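Local coordinates for putative Oleoyl-[acyl-carrier protein] thioesterase (Lactobacillus plantarum, PDB 2OWN) that probably hydrolyses the thioester of oleoyl and related acyl-acyl-carrier proteins, releasing the free fatty acid, at residues L49-W63 against I127-Q139. Residues are numbered along the deposited sequence; the frame is centred on the assembly and turned at random.
Sequences LGLTTEMVQSHGVGW and IVKILPELVAPYQ
Leu134 reaches across to Met55, Val56, His59 and Val61 of 49-63, and leucine suits the place because its forked end meets different partners with each methyl. From CB the chain runs to CG, set opposite the carbonyl carbon (chi1 -54°), and there it divides. CD1 touches both valines, lying 3.9 Å from Val61 CG2 and slightly farther from Val56 CG1. CD2 turns to the selenomethionine Met55, whose SE lies 3.7 Å away, and also meets His59 ND1 and Leu51 CD2. Leu51 packs beside it, a residue with a methyl that can lie on a ring: its CD1 sits over one face of Tyr138, 3.8 Å from the centroid in a CH-pi contact, while also touching Pro137 CG. Leu49 extends the apolar surface, its CD1 3.5 Å from Tyr138 CD1. Trp63, long and flat enough to reach Val135, receives CG2 of that valine in the indole plane, at the edge, 3.4 Å from CZ2; its NE1 is buried without a polar partner. His59 suits its position by covering Leu134 CD2 while giving a weak hydrogen bond from ND1 to Met55 O, which also accepts one from Ser58 OG. Glu133 comes from the opposite direction, carboxylate and ring planes 60° apart, with OE2 3.2 Å from NE2 but poorly angled for a bond. With the imidazole cut back to an alanine here, Met55 O is likely to lose one of its two donors and Leu134 CD2 its ring cover. The contact thus binds helix 53-58 and the start of strand 61-72 to the segment following strand 127-128, within the N-terminal hotdog-family region. Met119 of strand 109-121 touches both Val61 and Leu134, Tyr91 of strand 81-91 backs Ile130 and Val135, and Tyr138 OH bonds to Ser46 in helix 31-48.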
loop_
_atom_site.group_PDB
_atom_site.type_symbol
_atom_site.label_atom_id
_atom_site.label_comp_id
_atom_site.label_asym_id
_atom_site.label_seq_id
_atom_site.Cartn_x
_atom_site.Cartn_y
_atom_site.Cartn_z
ATOM N N LEU B 49 10.042 -23.386 -7.013
ATOM C CA LEU B 49 11.293 -24.190 -7.095
ATOM C C LEU B 49 11.769 -24.787 -5.743
ATOM O O LEU B 49 12.753 -25.535 -5.733
ATOM C CB LEU B 49 12.437 -23.334 -7.685
ATOM C CG LEU B 49 12.252 -22.800 -9.107
ATOM C CD1 LEU B 49 13.285 -21.711 -9.432
ATOM C CD2 LEU B 49 12.294 -23.941 -10.122
ATOM N N GLY B 50 11.081 -24.475 -4.632
ATOM C CA GLY B 50 11.435 -24.926 -3.282
ATOM C C GLY B 50 12.243 -23.925 -2.459
ATOM O O GLY B 50 12.354 -24.116 -1.255
ATOM N N LEU B 51 12.767 -22.855 -3.078
ATOM C CA LEU B 51 13.583 -21.809 -2.412
ATOM C C LEU B 51 12.727 -20.780 -1.630
ATOM O O LEU B 51 12.680 -19.592 -1.971
ATOM C CB LEU B 51 14.494 -21.107 -3.451
ATOM C CG LEU B 51 15.483 -21.965 -4.244
ATOM C CD1 LEU B 51 16.082 -21.163 -5.394
ATOM C CD2 LEU B 51 16.564 -22.519 -3.335
ATOM N N THR B 52 12.077 -21.246 -0.562
ATOM C CA THR B 52 11.241 -20.390 0.302
ATOM C C THR B 52 12.126 -19.547 1.235
ATOM O O THR B 52 13.343 -19.777 1.335
ATOM C CB THR B 52 10.243 -21.216 1.155
ATOM O OG1 THR B 52 10.959 -22.134 1.990
ATOM C CG2 THR B 52 9.287 -21.995 0.262
ATOM N N THR B 53 11.508 -18.569 1.906
ATOM C CA THR B 53 12.214 -17.703 2.885
ATOM C C THR B 53 12.728 -18.493 4.119
ATOM O O THR B 53 13.757 -18.118 4.688
ATOM C CB THR B 53 11.346 -16.513 3.348
ATOM O OG1 THR B 53 10.106 -17.010 3.865
ATOM C CG2 THR B 53 11.062 -15.566 2.188
ATOM N N GLU B 54 12.029 -19.578 4.497
ATOM C CA GLU B 54 12.417 -20.439 5.630
ATOM C C GLU B 54 13.684 -21.256 5.342
ATOM O O GLU B 54 14.613 -21.235 6.165
ATOM C CB GLU B 54 11.281 -21.395 6.035
HETATM N N MSE B 55 13.725 -21.942 4.187
HETATM C CA MSE B 55 14.892 -22.795 3.803
HETATM C C MSE B 55 16.146 -21.978 3.445
HETATM O O MSE B 55 17.250 -22.499 3.613
HETATM C CB MSE B 55 14.537 -23.842 2.716
HETATM C CG MSE B 55 14.508 -23.426 1.241
HETATM SE SE MSE B 55 16.239 -23.461 0.276
HETATM C CE MSE B 55 16.629 -25.364 0.413
ATOM N N VAL B 56 15.986 -20.755 2.910
ATOM C CA VAL B 56 17.132 -19.851 2.608
ATOM C C VAL B 56 17.729 -19.394 3.960
ATOM O O VAL B 56 18.953 -19.462 4.139
ATOM C CB VAL B 56 16.755 -18.655 1.681
ATOM C CG1 VAL B 56 17.927 -17.690 1.493
ATOM C CG2 VAL B 56 16.300 -19.163 0.328
ATOM N N GLN B 57 16.859 -18.953 4.883
ATOM C CA GLN B 57 17.266 -18.549 6.252
ATOM C C GLN B 57 17.798 -19.717 7.128
ATOM O O GLN B 57 18.520 -19.438 8.094
ATOM C CB GLN B 57 16.166 -17.741 6.968
ATOM C CG GLN B 57 15.970 -16.348 6.340
ATOM C CD GLN B 57 14.943 -15.475 7.049
ATOM O OE1 GLN B 57 14.046 -15.960 7.744
ATOM N NE2 GLN B 57 15.065 -14.166 6.853
ATOM N N SER B 58 17.448 -20.981 6.808
ATOM C CA SER B 58 17.978 -22.176 7.534
ATOM C C SER B 58 19.506 -22.348 7.305
ATOM O O SER B 58 20.190 -22.887 8.183
ATOM C CB SER B 58 17.237 -23.480 7.186
ATOM O OG SER B 58 17.458 -23.896 5.850
ATOM N N HIS B 59 20.013 -21.884 6.145
ATOM C CA HIS B 59 21.457 -21.895 5.795
ATOM C C HIS B 59 22.268 -20.689 6.390
ATOM O O HIS B 59 23.449 -20.522 6.043
ATOM C CB HIS B 59 21.653 -21.973 4.260
ATOM C CG HIS B 59 21.082 -23.211 3.640
ATOM N ND1 HIS B 59 19.822 -23.255 3.083
ATOM C CD2 HIS B 59 21.598 -24.455 3.500
ATOM C CE1 HIS B 59 19.588 -24.471 2.623
ATOM N NE2 HIS B 59 20.650 -25.219 2.862
ATOM N N GLY B 60 21.664 -19.884 7.287
ATOM C CA GLY B 60 22.311 -18.723 7.918
ATOM C C GLY B 60 22.628 -17.578 6.970
ATOM O O GLY B 60 23.624 -16.882 7.178
ATOM N N VAL B 61 21.781 -17.392 5.948
ATOM C CA VAL B 61 21.923 -16.356 4.900
ATOM C C VAL B 61 20.572 -15.868 4.352
ATOM O O VAL B 61 19.539 -16.512 4.556
ATOM C CB VAL B 61 22.789 -16.866 3.699
ATOM C CG1 VAL B 61 24.262 -16.960 4.069
ATOM C CG2 VAL B 61 22.261 -18.210 3.183
ATOM N N GLY B 62 20.606 -14.730 3.660
ATOM C CA GLY B 62 19.409 -14.120 3.045
ATOM C C GLY B 62 19.759 -13.164 1.917
ATOM O O GLY B 62 20.788 -12.481 2.002
ATOM N N TRP B 63 18.915 -13.122 0.876
ATOM C CA TRP B 63 19.116 -12.234 -0.282
ATOM C C TRP B 63 18.809 -10.781 0.111
ATOM O O TRP B 63 17.794 -10.522 0.772
ATOM C CB TRP B 63 18.260 -12.633 -1.490
ATOM C CG TRP B 63 18.631 -13.931 -2.119
ATOM C CD1 TRP B 63 17.985 -15.125 -1.989
ATOM C CD2 TRP B 63 19.746 -14.165 -2.980
ATOM N NE1 TRP B 63 18.618 -16.093 -2.731
ATOM C CE2 TRP B 63 19.708 -15.539 -3.350
ATOM C CE3 TRP B 63 20.782 -13.346 -3.486
ATOM C CZ2 TRP B 63 20.678 -16.126 -4.209
ATOM C CZ3 TRP B 63 21.758 -13.922 -4.352
ATOM C CH2 TRP B 63 21.692 -15.307 -4.700
ATOM N N ILE B 127 28.866 -9.680 3.999
ATOM C CA ILE B 127 28.644 -10.122 2.608
ATOM C C ILE B 127 29.334 -11.488 2.386
ATOM O O ILE B 127 30.534 -11.536 2.070
ATOM C CB ILE B 127 29.106 -9.065 1.513
ATOM C CG1 ILE B 127 28.304 -7.745 1.545
ATOM C CG2 ILE B 127 28.963 -9.622 0.084
ATOM C CD1 ILE B 127 28.505 -6.820 2.747
ATOM N N VAL B 128 28.575 -12.573 2.590
ATOM C CA VAL B 128 29.072 -13.958 2.383
ATOM C C VAL B 128 29.020 -14.332 0.891
ATOM O O VAL B 128 28.362 -13.649 0.092
ATOM C CB VAL B 128 28.301 -15.030 3.228
ATOM C CG1 VAL B 128 28.411 -14.710 4.709
ATOM C CG2 VAL B 128 26.823 -15.165 2.818
ATOM N N LYS B 129 29.710 -15.421 0.534
ATOM C CA LYS B 129 29.741 -15.936 -0.857
ATOM C C LYS B 129 28.386 -16.557 -1.225
ATOM O O LYS B 129 27.674 -17.064 -0.338
ATOM C CB LYS B 129 30.852 -16.976 -1.056
ATOM C CG LYS B 129 32.257 -16.455 -0.810
ATOM C CD LYS B 129 33.288 -17.547 -1.004
ATOM C CE LYS B 129 34.696 -17.028 -0.773
ATOM N NZ LYS B 129 35.720 -18.095 -0.945
ATOM N N ILE B 130 28.032 -16.503 -2.517
ATOM C CA ILE B 130 26.760 -17.063 -3.019
ATOM C C ILE B 130 26.851 -18.598 -3.037
ATOM O O ILE B 130 27.785 -19.154 -3.627
ATOM C CB ILE B 130 26.357 -16.533 -4.431
ATOM C CG1 ILE B 130 26.175 -15.010 -4.405
ATOM C CG2 ILE B 130 25.056 -17.193 -4.926
ATOM C CD1 ILE B 130 25.736 -14.401 -5.726
ATOM N N LEU B 131 25.878 -19.251 -2.390
ATOM C CA LEU B 131 25.777 -20.708 -2.317
ATOM C C LEU B 131 25.136 -21.158 -3.643
ATOM O O LEU B 131 24.028 -20.677 -3.942
ATOM C CB LEU B 131 24.903 -21.159 -1.135
ATOM C CG LEU B 131 25.310 -20.724 0.278
ATOM C CD1 LEU B 131 24.245 -21.145 1.285
ATOM C CD2 LEU B 131 26.677 -21.271 0.684
ATOM N N PRO B 132 25.822 -22.022 -4.457
ATOM C CA PRO B 132 25.220 -22.483 -5.739
ATOM C C PRO B 132 23.883 -23.267 -5.619
ATOM O O PRO B 132 23.118 -23.248 -6.579
ATOM C CB PRO B 132 26.335 -23.332 -6.376
ATOM C CG PRO B 132 27.179 -23.745 -5.261
ATOM C CD PRO B 132 27.166 -22.612 -4.288
ATOM N N GLU B 133 23.636 -23.938 -4.483
ATOM C CA GLU B 133 22.361 -24.667 -4.223
ATOM C C GLU B 133 21.134 -23.724 -4.182
ATOM O O GLU B 133 20.056 -24.117 -4.630
ATOM C CB GLU B 133 22.422 -25.519 -2.935
ATOM C CG GLU B 133 22.617 -24.744 -1.599
ATOM C CD GLU B 133 22.710 -25.639 -0.359
ATOM O OE1 GLU B 133 22.449 -26.864 -0.431
ATOM O OE2 GLU B 133 23.038 -25.094 0.715
ATOM N N LEU B 134 21.313 -22.513 -3.636
ATOM C CA LEU B 134 20.246 -21.479 -3.561
ATOM C C LEU B 134 20.009 -20.692 -4.885
ATOM O O LEU B 134 19.022 -19.954 -4.968
ATOM C CB LEU B 134 20.509 -20.499 -2.402
ATOM C CG LEU B 134 20.715 -21.111 -1.004
ATOM C CD1 LEU B 134 20.977 -20.010 0.008
ATOM C CD2 LEU B 134 19.541 -21.971 -0.540
ATOM N N VAL B 135 20.917 -20.824 -5.870
ATOM C CA VAL B 135 20.844 -20.190 -7.213
ATOM C C VAL B 135 20.595 -21.207 -8.365
ATOM O O VAL B 135 19.939 -20.835 -9.348
ATOM C CB VAL B 135 22.114 -19.323 -7.480
ATOM C CG1 VAL B 135 22.072 -18.616 -8.838
ATOM C CG2 VAL B 135 22.238 -18.268 -6.412
ATOM N N ALA B 136 21.124 -22.440 -8.250
ATOM C CA ALA B 136 20.966 -23.547 -9.259
ATOM C C ALA B 136 19.536 -23.790 -9.802
ATOM O O ALA B 136 19.399 -23.914 -11.028
ATOM C CB ALA B 136 21.558 -24.879 -8.746
ATOM N N PRO B 137 18.490 -23.872 -8.917
ATOM C CA PRO B 137 17.078 -24.035 -9.364
ATOM C C PRO B 137 16.569 -22.966 -10.370
ATOM O O PRO B 137 15.692 -23.279 -11.168
ATOM C CB PRO B 137 16.285 -23.982 -8.050
ATOM C CG PRO B 137 17.218 -24.475 -7.048
ATOM C CD PRO B 137 18.551 -23.907 -7.443
ATOM N N TYR B 138 17.121 -21.745 -10.325
ATOM C CA TYR B 138 16.779 -20.672 -11.288
ATOM C C TYR B 138 17.447 -20.889 -12.675
ATOM O O TYR B 138 17.051 -20.220 -13.636
ATOM C CB TYR B 138 17.191 -19.271 -10.789
ATOM C CG TYR B 138 16.704 -18.891 -9.406
ATOM C CD1 TYR B 138 15.322 -18.877 -9.095
ATOM C CD2 TYR B 138 17.619 -18.475 -8.408
ATOM C CE1 TYR B 138 14.862 -18.510 -7.777
ATOM C CE2 TYR B 138 17.181 -18.092 -7.109
ATOM C CZ TYR B 138 15.806 -18.104 -6.803
ATOM O OH TYR B 138 15.410 -17.736 -5.545
ATOM N N GLN B 139 18.457 -21.779 -12.755
ATOM C CA GLN B 139 19.242 -22.108 -13.963
ATOM C C GLN B 139 20.088 -20.884 -14.418
ATOM O O GLN B 139 20.287 -20.663 -15.611
ATOM C CB GLN B 139 18.356 -22.718 -15.076
ATOM C CG GLN B 139 17.592 -23.982 -14.627
ATOM C CD GLN B 139 16.765 -24.656 -15.725
ATOM O OE1 GLN B 139 16.768 -24.241 -16.888
ATOM N NE2 GLN B 139 16.048 -25.709 -15.345
#